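PDB 3IHV: SusD homolog from Bacteroides thetaiotaomicron VPI-5482, which probably binds glycans at the outer membrane surface as part of a Sus-like uptake system. Local coordinates for residues A[48-53]-A[467-472]; A[284-289]-A[326-331]; A[301-306]-A[365-370]; A[306-311]-A[459-464]. All blocks are in the same frame, centred on the assembly; numbering follows the deposited sequence.

Contact 1. Residues A[48-53]-A[467-472]; sequences GTDISQ and GHRRQD
A bidentate salt bridge between D50 and R469 ties the ST turn leading into strand 52-54 to the first turn of helix 469-475, within a largely buried contact of this mainly helical SusD-family fold. The arginine grips the carboxylate side-on, R469 NE donating to D50 OD1 and R469 NH2 to D50 OD2, both at 2.9 Å, and each oxygen answers with its syn lone pair. The two planar groups lie only 11° apart, and the pair of nearly straight bonds resists rotation of either one. The bend at chi2 (62°) sets R469 CD beside D50 OD1. R469 NH1 donates to the backbone O of R456, which ties the guanidinium to helix 448-463 as well. The turn that presents D50 is organised by T49 OG1, which accepts from I51 N at 3.1 Å and weakly from S52 N. Apolar atoms fill in beside the ion pair: I51 CD1 rests 3.9 Å from R469 CB. R470 is extended, and its guanidinium binds N68 OD1 and the backbone O of L47, while near its root R470 CB packs 3.7 Å from T49 CG2.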
loop_
_atom_site.group_PDB
_atom_site.type_symbol
_atom_site.label_atom_id
_atom_site.label_comp_id
_atom_site.label_asym_id
_atom_site.label_seq_id
_atom_site.Cartn_x
_atom_site.Cartn_y
_atom_site.Cartn_z
ATOM N N GLY A 48 13.292 -0.999 1.240
ATOM C CA GLY A 48 14.334 -1.334 2.216
ATOM C C GLY A 48 13.939 -2.414 3.172
ATOM O O GLY A 48 13.937 -2.228 4.401
ATOM N N THR A 49 13.606 -3.567 2.605
ATOM C CA THR A 49 13.158 -4.722 3.383
ATOM C C THR A 49 13.869 -5.995 2.901
ATOM O O THR A 49 14.935 -5.932 2.262
ATOM C CB THR A 49 11.621 -4.922 3.196
ATOM O OG1 THR A 49 11.340 -5.279 1.842
ATOM C CG2 THR A 49 10.868 -3.615 3.530
ATOM N N ASP A 50 13.303 -7.163 3.247
ATOM C CA ASP A 50 13.801 -8.426 2.743
ATOM C C ASP A 50 13.406 -8.715 1.304
ATOM O O ASP A 50 13.955 -9.642 0.711
ATOM C CB ASP A 50 13.415 -9.590 3.644
ATOM C CG ASP A 50 11.920 -9.667 3.964
ATOM O OD1 ASP A 50 11.176 -8.645 3.848
ATOM O OD2 ASP A 50 11.499 -10.777 4.396
ATOM N N ILE A 51 12.471 -7.950 0.749
ATOM C CA ILE A 51 12.016 -8.199 -0.610
ATOM C C ILE A 51 12.374 -7.135 -1.625
ATOM O O ILE A 51 12.506 -7.466 -2.791
ATOM C CB ILE A 51 10.471 -8.512 -0.647
ATOM C CG1 ILE A 51 9.594 -7.290 -0.485
ATOM C CG2 ILE A 51 10.142 -9.606 0.391
ATOM C CD1 ILE A 51 8.069 -7.525 -0.685
ATOM N N SER A 52 12.553 -5.866 -1.199
ATOM C CA SER A 52 12.861 -4.838 -2.147
ATOM C C SER A 52 13.715 -3.735 -1.567
ATOM O O SER A 52 13.774 -3.528 -0.334
ATOM C CB SER A 52 11.579 -4.259 -2.782
ATOM O OG SER A 52 10.902 -3.446 -1.884
ATOM N N GLN A 53 14.345 -3.014 -2.488
ATOM C CA GLN A 53 15.202 -1.896 -2.137
ATOM C C GLN A 53 15.299 -0.969 -3.319
ATOM O O GLN A 53 14.979 -1.334 -4.478
ATOM C CB GLN A 53 16.617 -2.394 -1.751
ATOM C CG GLN A 53 17.383 -3.131 -2.873
ATOM C CD GLN A 53 18.817 -3.463 -2.508
ATOM O OE1 GLN A 53 19.427 -2.774 -1.700
ATOM N NE2 GLN A 53 19.385 -4.494 -3.152
ATOM N N GLY A 467 3.380 -2.433 -1.130
ATOM C CA GLY A 467 3.538 -1.414 -0.103
ATOM C C GLY A 467 3.314 -1.802 1.332
ATOM O O GLY A 467 3.203 -0.911 2.187
ATOM N N HIS A 468 3.269 -3.095 1.605
ATOM C CA HIS A 468 2.968 -3.588 2.948
ATOM C C HIS A 468 4.118 -4.162 3.725
ATOM O O HIS A 468 4.053 -4.266 4.961
ATOM C CB HIS A 468 1.888 -4.690 2.850
ATOM C CG HIS A 468 0.719 -4.268 2.027
ATOM N ND1 HIS A 468 -0.071 -3.180 2.366
ATOM C CD2 HIS A 468 0.306 -4.679 0.807
ATOM C CE1 HIS A 468 -0.956 -2.983 1.404
ATOM N NE2 HIS A 468 -0.752 -3.881 0.450
ATOM N N ARG A 469 5.181 -4.557 3.045
ATOM C CA ARG A 469 6.198 -5.317 3.745
ATOM C C ARG A 469 6.867 -4.591 4.908
ATOM O O ARG A 469 7.027 -5.138 6.006
ATOM C CB ARG A 469 7.237 -5.853 2.762
ATOM C CG ARG A 469 8.216 -6.828 3.411
ATOM C CD ARG A 469 7.500 -8.049 3.931
ATOM N NE ARG A 469 8.383 -9.148 4.300
ATOM C CZ ARG A 469 7.914 -10.328 4.689
ATOM N NH1 ARG A 469 6.604 -10.530 4.789
ATOM N NH2 ARG A 469 8.749 -11.307 5.017
ATOM N N ARG A 470 7.312 -3.373 4.650
ATOM C CA ARG A 470 7.983 -2.616 5.708
ATOM C C ARG A 470 7.078 -2.373 6.902
ATOM O O ARG A 470 7.478 -2.592 8.071
ATOM C CB ARG A 470 8.508 -1.323 5.130
ATOM C CG ARG A 470 9.321 -0.492 6.112
ATOM C CD ARG A 470 10.182 0.500 5.368
ATOM N NE ARG A 470 10.754 1.475 6.285
ATOM C CZ ARG A 470 11.822 2.225 6.066
ATOM N NH1 ARG A 470 12.474 2.166 4.923
ATOM N NH2 ARG A 470 12.209 3.088 6.999
ATOM N N GLN A 471 5.831 -1.942 6.660
ATOM C CA GLN A 471 4.949 -1.740 7.826
ATOM C C GLN A 471 4.598 -3.037 8.552
ATOM O O GLN A 471 4.383 -3.011 9.763
ATOM C CB GLN A 471 3.694 -0.959 7.446
ATOM C CG GLN A 471 3.962 0.434 6.968
ATOM C CD GLN A 471 4.598 1.304 8.017
ATOM O OE1 GLN A 471 5.599 1.982 7.745
ATOM N NE2 GLN A 471 4.090 1.221 9.244
ATOM N N ASP A 472 4.562 -4.154 7.818
ATOM C CA ASP A 472 4.343 -5.471 8.416
ATOM C C ASP A 472 5.532 -5.797 9.316
ATOM O O ASP A 472 5.339 -6.126 10.463
ATOM C CB ASP A 472 4.164 -6.554 7.344
ATOM C CG ASP A 472 2.732 -6.593 6.736
ATOM O OD1 ASP A 472 1.789 -6.087 7.366
ATOM O OD2 ASP A 472 2.570 -7.138 5.623
#

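Contact 2. Residues A[284-289]-A[326-331]; sequences NGVKTT and ANYQYT
V286 sets its two methyl groups among A326, Y328 and Y330 to form the apolar centre. V286 CG1, anti to the backbone N (chi1 170°), approaches both rings obliquely, 3.6 Å from Y328 CE1 and 3.8 Å from Y330 CE2. V286 CG2 meets A326 CB at 3.8 Å, and that same CB sits over one face of the Y328 ring, toward its rim. The hydroxyls of both tyrosines bond to D372, which fixes the far ends of the rings. Beside this centre the backbones join: Y330 N donates to K287 O at 2.8 Å, and T289 N to Y330 O at 3.2 Å. T288 OG1 donates to V286 O at 2.7 Å from above the carbonyl plane and lies at the edge of the Y330 ring, 3.6 Å from CD2. An alanine at T288 would probably leave V286 O without this hydroxyl donor and open a small gap at the edge of the Y330 ring. At the polar margin, K287 and Q329 run side by side, a water bridges K287 N and Y328 O, and K287 NZ turns off to A299 O. With residues 286-289 and 326-331 running 5° apart in direction, this is a single parallel beta bridge, by which loop 284-289 pairs with the end of the central strand 325-330, beyond the pairing of A326 with strand 367-368.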
loop_
_atom_site.group_PDB
_atom_site.type_symbol
_atom_site.label_atom_id
_atom_site.label_comp_id
_atom_site.label_asym_id
_atom_site.label_seq_id
_atom_site.Cartn_x
_atom_site.Cartn_y
_atom_site.Cartn_z
ATOM N N ASN A 284 8.280 2.205 -10.245
ATOM C CA ASN A 284 8.332 0.817 -9.787
ATOM C C ASN A 284 7.950 -0.135 -10.915
ATOM O O ASN A 284 7.448 -1.233 -10.683
ATOM C CB ASN A 284 7.440 0.610 -8.577
ATOM C CG ASN A 284 5.966 0.727 -8.910
ATOM O OD1 ASN A 284 5.597 1.301 -9.970
ATOM N ND2 ASN A 284 5.123 0.218 -8.036
ATOM N N GLY A 285 8.173 0.294 -12.142
ATOM C CA GLY A 285 7.840 -0.528 -13.282
ATOM C C GLY A 285 8.929 -1.507 -13.675
ATOM O O GLY A 285 9.901 -1.730 -12.939
ATOM N N VAL A 286 8.772 -2.044 -14.884
ATOM C CA VAL A 286 9.789 -2.860 -15.513
ATOM C C VAL A 286 10.652 -1.864 -16.256
ATOM O O VAL A 286 10.116 -0.943 -16.878
ATOM C CB VAL A 286 9.162 -3.882 -16.479
ATOM C CG1 VAL A 286 10.251 -4.554 -17.313
ATOM C CG2 VAL A 286 8.377 -4.915 -15.675
ATOM N N LYS A 287 11.975 -2.015 -16.193
ATOM C CA LYS A 287 12.878 -1.104 -16.890
ATOM C C LYS A 287 12.554 -1.124 -18.377
ATOM O O LYS A 287 12.574 -2.175 -19.001
ATOM C CB LYS A 287 14.334 -1.502 -16.608
ATOM C CG LYS A 287 15.381 -0.538 -17.097
ATOM C CD LYS A 287 15.330 0.789 -16.380
ATOM C CE LYS A 287 16.654 1.551 -16.383
ATOM N NZ LYS A 287 16.550 2.779 -15.494
ATOM N N THR A 288 12.279 0.063 -18.924
ATOM C CA THR A 288 11.821 0.235 -20.319
ATOM C C THR A 288 12.350 1.513 -20.940
ATOM O O THR A 288 12.306 2.590 -20.318
ATOM C CB THR A 288 10.258 0.337 -20.288
ATOM O OG1 THR A 288 9.712 -0.743 -19.527
ATOM C CG2 THR A 288 9.611 0.421 -21.709
ATOM N N THR A 289 12.873 1.421 -22.161
ATOM C CA THR A 289 13.355 2.602 -22.846
ATOM C C THR A 289 12.226 3.383 -23.511
ATOM O O THR A 289 11.201 2.832 -23.884
ATOM C CB THR A 289 14.293 2.233 -24.005
ATOM O OG1 THR A 289 13.602 1.346 -24.891
ATOM C CG2 THR A 289 15.570 1.568 -23.505
ATOM N N ALA A 326 10.152 -9.378 -12.356
ATOM C CA ALA A 326 10.637 -9.294 -13.711
ATOM C C ALA A 326 12.142 -9.479 -13.742
ATOM O O ALA A 326 12.874 -8.680 -13.179
ATOM C CB ALA A 326 10.303 -7.929 -14.354
ATOM N N ASN A 327 12.589 -10.522 -14.416
ATOM C CA ASN A 327 14.022 -10.759 -14.612
ATOM C C ASN A 327 14.457 -10.206 -15.965
ATOM O O ASN A 327 15.535 -10.550 -16.463
ATOM C CB ASN A 327 14.331 -12.257 -14.509
ATOM C CG ASN A 327 13.718 -13.082 -15.636
ATOM O OD1 ASN A 327 12.911 -12.595 -16.442
ATOM N ND2 ASN A 327 14.123 -14.352 -15.718
ATOM N N TYR A 328 13.658 -9.281 -16.497
ATOM C CA TYR A 328 13.830 -8.769 -17.850
ATOM C C TYR A 328 13.569 -7.294 -17.872
ATOM O O TYR A 328 12.994 -6.756 -16.939
ATOM C CB TYR A 328 12.781 -9.435 -18.770
ATOM C CG TYR A 328 11.340 -9.223 -18.331
ATOM C CD1 TYR A 328 10.628 -8.079 -18.713
ATOM C CD2 TYR A 328 10.694 -10.141 -17.504
ATOM C CE1 TYR A 328 9.322 -7.867 -18.322
ATOM C CE2 TYR A 328 9.385 -9.932 -17.085
ATOM C CZ TYR A 328 8.690 -8.795 -17.517
ATOM O OH TYR A 328 7.390 -8.558 -17.096
ATOM N N GLN A 329 13.942 -6.669 -18.983
ATOM C CA GLN A 329 13.673 -5.262 -19.237
ATOM C C GLN A 329 13.302 -5.177 -20.723
ATOM O O GLN A 329 13.479 -6.123 -21.474
ATOM C CB GLN A 329 14.943 -4.419 -19.000
ATOM C CG GLN A 329 16.155 -4.764 -19.866
ATOM C CD GLN A 329 17.279 -3.768 -19.599
ATOM O OE1 GLN A 329 17.005 -2.578 -19.399
ATOM N NE2 GLN A 329 18.513 -4.246 -19.516
ATOM N N TYR A 330 12.827 -4.019 -21.149
ATOM C CA TYR A 330 12.482 -3.800 -22.533
ATOM C C TYR A 330 13.476 -2.784 -23.104
ATOM O O TYR A 330 13.581 -1.660 -22.585
ATOM C CB TYR A 330 11.083 -3.237 -22.641
ATOM C CG TYR A 330 10.027 -4.187 -22.178
ATOM C CD1 TYR A 330 9.717 -5.322 -22.916
ATOM C CD2 TYR A 330 9.342 -3.967 -20.999
ATOM C CE1 TYR A 330 8.726 -6.231 -22.465
ATOM C CE2 TYR A 330 8.357 -4.839 -20.568
ATOM C CZ TYR A 330 8.059 -5.975 -21.290
ATOM O OH TYR A 330 7.064 -6.842 -20.839
ATOM N N THR A 331 14.171 -3.187 -24.160
ATOM C CA THR A 331 15.106 -2.337 -24.884
ATOM C C THR A 331 14.296 -1.742 -26.064
ATOM O O THR A 331 13.100 -2.019 -26.218
ATOM C CB THR A 331 16.307 -3.177 -25.435
ATOM O OG1 THR A 331 15.856 -4.012 -26.498
ATOM C CG2 THR A 331 16.900 -4.035 -24.339
HETATM O O HOH W 1 12.978 -4.515 -15.202
#

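Contact 3. Residues A[301-306]-A[365-370]; sequences NVKVVH and NYTPAK
H306 and Y366 meet as an offset edge-to-face pair, the imidazole edge turned toward the phenol ring, with planes 76° apart and centroids separated by 5.2 Å. The closest atoms are H306 CE1 and Y366 CE2, at 3.6 Å. Y366 OH bonds to D353, which anchors the far end of the ring. K303 and T367 lie side by side and point the same way. A bend in the lysine chain at chi2 (-52°) places CD beside the N365 carbonyl, and beyond it K303 NZ donates to N365 O at 2.9 Å. V302 and P368 instead cross at about a right angle, V302 CG1 meeting P368 CG at 3.8 Å. Between these pairs the backbones, running 109° apart, share one conventional bond: V304 N donates to Y366 O at 2.9 Å. The same oxygen takes a CA-H...O contact from K303 CA at 3.2 Å, and T367 CA makes a similar one to V302 O. K303 NZ also donates to A300 O, and the buried ammonium is thus met by the negative ends of two backbone carbonyl dipoles, which would probably help to offset the cost of burying its charge.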
loop_
_atom_site.group_PDB
_atom_site.type_symbol
_atom_site.label_atom_id
_atom_site.label_comp_id
_atom_site.label_asym_id
_atom_site.label_seq_id
_atom_site.Cartn_x
_atom_site.Cartn_y
_atom_site.Cartn_z
ATOM N N ASN A 301 13.128 1.964 -10.596
ATOM C CA ASN A 301 14.076 2.091 -9.509
ATOM C C ASN A 301 13.819 1.178 -8.307
ATOM O O ASN A 301 14.633 1.151 -7.347
ATOM C CB ASN A 301 14.141 3.567 -9.055
ATOM C CG ASN A 301 14.717 4.454 -10.107
ATOM O OD1 ASN A 301 15.671 4.075 -10.766
ATOM N ND2 ASN A 301 14.191 5.669 -10.224
ATOM N N VAL A 302 12.708 0.440 -8.319
ATOM C CA VAL A 302 12.426 -0.514 -7.254
ATOM C C VAL A 302 13.046 -1.838 -7.708
ATOM O O VAL A 302 12.662 -2.400 -8.746
ATOM C CB VAL A 302 10.909 -0.714 -7.008
ATOM C CG1 VAL A 302 10.712 -1.890 -6.007
ATOM C CG2 VAL A 302 10.275 0.635 -6.508
ATOM N N LYS A 303 14.025 -2.303 -6.942
ATOM C CA LYS A 303 14.740 -3.500 -7.274
ATOM C C LYS A 303 14.403 -4.594 -6.272
ATOM O O LYS A 303 14.117 -4.316 -5.113
ATOM C CB LYS A 303 16.254 -3.221 -7.284
ATOM C CG LYS A 303 16.677 -2.162 -8.256
ATOM C CD LYS A 303 16.145 -2.450 -9.676
ATOM C CE LYS A 303 16.826 -1.600 -10.731
ATOM N NZ LYS A 303 16.205 -1.914 -12.084
ATOM N N VAL A 304 14.415 -5.828 -6.745
ATOM C CA VAL A 304 14.046 -6.971 -5.919
ATOM C C VAL A 304 15.259 -7.570 -5.229
ATOM O O VAL A 304 16.290 -7.838 -5.872
ATOM C CB VAL A 304 13.345 -8.081 -6.755
ATOM C CG1 VAL A 304 12.975 -9.298 -5.856
ATOM C CG2 VAL A 304 12.131 -7.517 -7.498
ATOM N N VAL A 305 15.145 -7.802 -3.919
ATOM C CA VAL A 305 16.249 -8.403 -3.175
ATOM C C VAL A 305 16.432 -9.834 -3.664
ATOM O O VAL A 305 15.488 -10.628 -3.623
ATOM C CB VAL A 305 16.016 -8.288 -1.671
ATOM C CG1 VAL A 305 17.101 -9.046 -0.861
ATOM C CG2 VAL A 305 15.956 -6.774 -1.232
ATOM N N HIS A 306 17.634 -10.197 -4.115
ATOM C CA HIS A 306 17.760 -11.502 -4.780
ATOM C C HIS A 306 17.521 -12.729 -3.894
ATOM O O HIS A 306 17.037 -13.752 -4.372
ATOM C CB HIS A 306 19.047 -11.665 -5.568
ATOM C CG HIS A 306 18.910 -12.690 -6.639
ATOM N ND1 HIS A 306 18.066 -12.504 -7.713
ATOM C CD2 HIS A 306 19.426 -13.934 -6.766
ATOM C CE1 HIS A 306 18.124 -13.573 -8.491
ATOM N NE2 HIS A 306 18.944 -14.454 -7.939
ATOM N N ASN A 365 19.234 -6.057 -10.455
ATOM C CA ASN A 365 18.418 -5.099 -11.173
ATOM C C ASN A 365 16.999 -5.589 -11.483
ATOM O O ASN A 365 16.232 -4.821 -12.058
ATOM C CB ASN A 365 19.120 -4.628 -12.439
ATOM C CG ASN A 365 20.257 -3.680 -12.150
ATOM O OD1 ASN A 365 20.166 -2.864 -11.237
ATOM N ND2 ASN A 365 21.298 -3.726 -12.975
ATOM N N TYR A 366 16.649 -6.829 -11.123
ATOM C CA TYR A 366 15.276 -7.324 -11.275
ATOM C C TYR A 366 14.335 -6.314 -10.626
ATOM O O TYR A 366 14.691 -5.653 -9.629
ATOM C CB TYR A 366 15.036 -8.645 -10.529
ATOM C CG TYR A 366 15.609 -9.941 -11.069
ATOM C CD1 TYR A 366 16.580 -9.978 -12.075
ATOM C CD2 TYR A 366 15.220 -11.149 -10.484
ATOM C CE1 TYR A 366 17.094 -11.186 -12.518
ATOM C CE2 TYR A 366 15.718 -12.327 -10.893
ATOM C CZ TYR A 366 16.679 -12.354 -11.899
ATOM O OH TYR A 366 17.177 -13.548 -12.328
ATOM N N THR A 367 13.120 -6.223 -11.171
ATOM C CA THR A 367 12.110 -5.276 -10.710
ATOM C C THR A 367 10.800 -6.016 -10.431
ATOM O O THR A 367 10.669 -7.209 -10.720
ATOM C CB THR A 367 11.814 -4.214 -11.796
ATOM O OG1 THR A 367 11.270 -4.868 -12.979
ATOM C CG2 THR A 367 13.088 -3.455 -12.171
ATOM N N PRO A 368 9.825 -5.308 -9.864
ATOM C CA PRO A 368 8.505 -5.935 -9.860
ATOM C C PRO A 368 8.024 -6.076 -11.313
ATOM O O PRO A 368 8.476 -5.331 -12.199
ATOM C CB PRO A 368 7.633 -4.896 -9.113
ATOM C CG PRO A 368 8.610 -3.958 -8.417
ATOM C CD PRO A 368 9.843 -3.999 -9.195
ATOM N N ALA A 369 7.121 -7.029 -11.563
ATOM C CA ALA A 369 6.504 -7.213 -12.878
ATOM C C ALA A 369 5.002 -6.935 -12.828
ATOM O O ALA A 369 4.325 -6.978 -13.842
ATOM C CB ALA A 369 6.742 -8.620 -13.393
ATOM N N LYS A 370 4.472 -6.642 -11.640
ATOM C CA LYS A 370 3.035 -6.395 -11.464
ATOM C C LYS A 370 2.521 -5.209 -12.272
ATOM O O LYS A 370 1.357 -5.188 -12.664
ATOM C CB LYS A 370 2.735 -6.172 -9.997
ATOM C CG LYS A 370 2.925 -7.436 -9.192
ATOM C CD LYS A 370 2.643 -7.263 -7.712
ATOM C CE LYS A 370 2.551 -8.636 -7.026
ATOM N NZ LYS A 370 2.307 -8.649 -5.527
#

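Contact 4. Residues A[306-311]-A[459-464]; sequences HTFVLD and RSYELS
Helices 306-311 and 459-463, nearest each other at F308 and S460, cross almost perpendicularly, with a signed angle of -96° and axes 11.9 Å apart. The F308 ring spans much of this wide separation. Its CG is anti to the backbone N (chi1 178°), and the ring tip packs against S460, Y461 and S464. F308 CE1 lies 3.4 Å from S460 OG and 3.8 Å from Y461 CE1, arriving at the edge of the tyrosine ring, near its plane. On the other side of the ring tip, F308 CE2 meets S464 CB at 4.0 Å. The buried S460 hydroxyl bonds to the backbone O of K457 within its own helix, and F308 touches it by van der Waals contact. An alanine at F308 would probably open a gap between the helices, leaving S460, S464 and the edge of Y461 without the ring that packs them. At the exposed margin, Y461 OH comes within 3.7 Å of D311 O. A water bridges the two side chains: the water O is 3.0 Å from Y461 OH, and its bond to D311 OD2, with the water O 3.3 Å from D311 OD2, is weak. W312, next along the first helix, stacks on Y461 and also meets the F308 ring. The arrangement is a near-perpendicular helix crossing in the SusD-family part of the chain, spaced by an aromatic cluster of F308, Y461 and W312.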
loop_
_atom_site.group_PDB
_atom_site.type_symbol
_atom_site.label_atom_id
_atom_site.label_comp_id
_atom_site.label_asym_id
_atom_site.label_seq_id
_atom_site.Cartn_x
_atom_site.Cartn_y
_atom_site.Cartn_z
ATOM N N HIS A 306 17.634 -10.197 -4.115
ATOM C CA HIS A 306 17.760 -11.502 -4.780
ATOM C C HIS A 306 17.521 -12.729 -3.894
ATOM O O HIS A 306 17.037 -13.752 -4.372
ATOM C CB HIS A 306 19.047 -11.665 -5.568
ATOM C CG HIS A 306 18.910 -12.690 -6.639
ATOM N ND1 HIS A 306 18.066 -12.504 -7.713
ATOM C CD2 HIS A 306 19.426 -13.934 -6.766
ATOM C CE1 HIS A 306 18.124 -13.573 -8.491
ATOM N NE2 HIS A 306 18.944 -14.454 -7.939
ATOM N N THR A 307 17.835 -12.624 -2.603
ATOM C CA THR A 307 17.557 -13.723 -1.695
ATOM C C THR A 307 16.045 -14.057 -1.622
ATOM O O THR A 307 15.668 -15.219 -1.419
ATOM C CB THR A 307 18.155 -13.461 -0.351
ATOM O OG1 THR A 307 17.901 -12.112 0.026
ATOM C CG2 THR A 307 19.726 -13.680 -0.396
ATOM N N PHE A 308 15.186 -13.057 -1.793
ATOM C CA PHE A 308 13.747 -13.286 -1.886
ATOM C C PHE A 308 13.447 -14.145 -3.115
ATOM O O PHE A 308 12.685 -15.137 -3.041
ATOM C CB PHE A 308 13.010 -11.941 -1.925
ATOM C CG PHE A 308 11.502 -12.051 -2.063
ATOM C CD1 PHE A 308 10.766 -12.843 -1.205
ATOM C CD2 PHE A 308 10.807 -11.287 -3.015
ATOM C CE1 PHE A 308 9.402 -12.901 -1.304
ATOM C CE2 PHE A 308 9.442 -11.362 -3.106
ATOM C CZ PHE A 308 8.753 -12.174 -2.260
ATOM N N VAL A 309 14.040 -13.753 -4.249
ATOM C CA VAL A 309 13.933 -14.528 -5.477
ATOM C C VAL A 309 14.367 -15.970 -5.245
ATOM O O VAL A 309 13.653 -16.905 -5.657
ATOM C CB VAL A 309 14.748 -13.940 -6.656
ATOM C CG1 VAL A 309 14.708 -14.904 -7.883
ATOM C CG2 VAL A 309 14.291 -12.535 -7.009
ATOM N N LEU A 310 15.532 -16.165 -4.619
ATOM C CA LEU A 310 16.015 -17.530 -4.390
ATOM C C LEU A 310 15.027 -18.350 -3.539
ATOM O O LEU A 310 14.760 -19.522 -3.872
ATOM C CB LEU A 310 17.424 -17.515 -3.799
ATOM C CG LEU A 310 18.496 -16.889 -4.695
ATOM C CD1 LEU A 310 19.850 -16.817 -3.948
ATOM C CD2 LEU A 310 18.686 -17.604 -6.044
ATOM N N ASP A 311 14.507 -17.764 -2.453
ATOM C CA ASP A 311 13.540 -18.475 -1.598
ATOM C C ASP A 311 12.330 -18.867 -2.412
ATOM O O ASP A 311 11.908 -20.014 -2.403
ATOM C CB ASP A 311 13.044 -17.641 -0.429
ATOM C CG ASP A 311 14.078 -17.459 0.632
ATOM O OD1 ASP A 311 15.079 -18.211 0.617
ATOM O OD2 ASP A 311 13.900 -16.525 1.445
ATOM N N ARG A 459 2.485 -13.463 3.111
ATOM C CA ARG A 459 2.290 -12.055 2.814
ATOM C C ARG A 459 3.291 -11.536 1.794
ATOM O O ARG A 459 2.922 -10.716 0.918
ATOM C CB ARG A 459 2.299 -11.204 4.095
ATOM C CG ARG A 459 1.088 -11.489 5.004
ATOM C CD ARG A 459 1.049 -10.537 6.184
ATOM N NE ARG A 459 0.749 -9.158 5.783
ATOM C CZ ARG A 459 -0.452 -8.725 5.411
ATOM N NH1 ARG A 459 -1.524 -9.537 5.363
ATOM N NH2 ARG A 459 -0.573 -7.472 5.017
ATOM N N SER A 460 4.542 -12.011 1.868
ATOM C CA SER A 460 5.521 -11.634 0.857
ATOM C C SER A 460 5.155 -12.223 -0.491
ATOM O O SER A 460 5.192 -11.513 -1.497
ATOM C CB SER A 460 6.947 -12.004 1.282
ATOM O OG SER A 460 7.212 -13.384 1.191
ATOM N N TYR A 461 4.767 -13.502 -0.542
ATOM C CA TYR A 461 4.397 -14.153 -1.815
ATOM C C TYR A 461 3.115 -13.610 -2.429
ATOM O O TYR A 461 2.998 -13.532 -3.666
ATOM C CB TYR A 461 4.319 -15.680 -1.660
ATOM C CG TYR A 461 5.638 -16.359 -1.276
ATOM C CD1 TYR A 461 6.877 -15.770 -1.539
ATOM C CD2 TYR A 461 5.641 -17.647 -0.785
ATOM C CE1 TYR A 461 8.062 -16.420 -1.249
ATOM C CE2 TYR A 461 6.825 -18.320 -0.519
ATOM C CZ TYR A 461 8.028 -17.701 -0.750
ATOM O OH TYR A 461 9.196 -18.374 -0.472
ATOM N N GLU A 462 2.183 -13.173 -1.578
ATOM C CA GLU A 462 0.924 -12.678 -2.099
ATOM C C GLU A 462 0.951 -11.207 -2.486
ATOM O O GLU A 462 0.385 -10.808 -3.527
ATOM C CB GLU A 462 -0.195 -12.900 -1.069
ATOM C CG GLU A 462 -1.568 -12.419 -1.552
ATOM C CD GLU A 462 -2.063 -13.090 -2.834
ATOM O OE1 GLU A 462 -1.600 -14.230 -3.190
ATOM O OE2 GLU A 462 -2.894 -12.448 -3.534
ATOM N N LEU A 463 1.605 -10.405 -1.653
ATOM C CA LEU A 463 1.509 -8.949 -1.722
ATOM C C LEU A 463 2.806 -8.203 -2.064
ATOM O O LEU A 463 2.871 -6.990 -1.905
ATOM C CB LEU A 463 1.016 -8.463 -0.348
ATOM C CG LEU A 463 -0.289 -9.064 0.156
ATOM C CD1 LEU A 463 -0.451 -8.758 1.667
ATOM C CD2 LEU A 463 -1.446 -8.525 -0.612
ATOM N N SER A 464 3.830 -8.918 -2.533
ATOM C CA SER A 464 5.124 -8.321 -2.788
ATOM C C SER A 464 5.010 -7.036 -3.567
ATOM O O SER A 464 4.229 -6.972 -4.492
ATOM C CB SER A 464 6.048 -9.295 -3.549
ATOM O OG SER A 464 5.537 -9.676 -4.817
HETATM O O HOH W 2 10.615 -16.821 1.735
#

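In the fold
Contacts 1, 3 and 4 form one continuous core, and contact 2 extends it outward. Contact 1 joins contact 3 through the two-stranded sheet, with Q53 O to K303 N at 2.8 Å and I51 O to V305 N at 2.9 Å. It packs on contact 4 where I51 CB meets F308 CD2 at 3.7 Å. Contacts 3 and 4 share H306, and K370 NZ bonds to S464 O at 2.8 Å. A326 N to T367 O, also 2.8 Å, links contacts 2 and 3, whose centres are 9 Å apart. No contact residue ligates sodium; one ion lies about 12 Å from the H306 side chain, and an ethanediol, probably from crystallisation, about 4 Å from that of Y366.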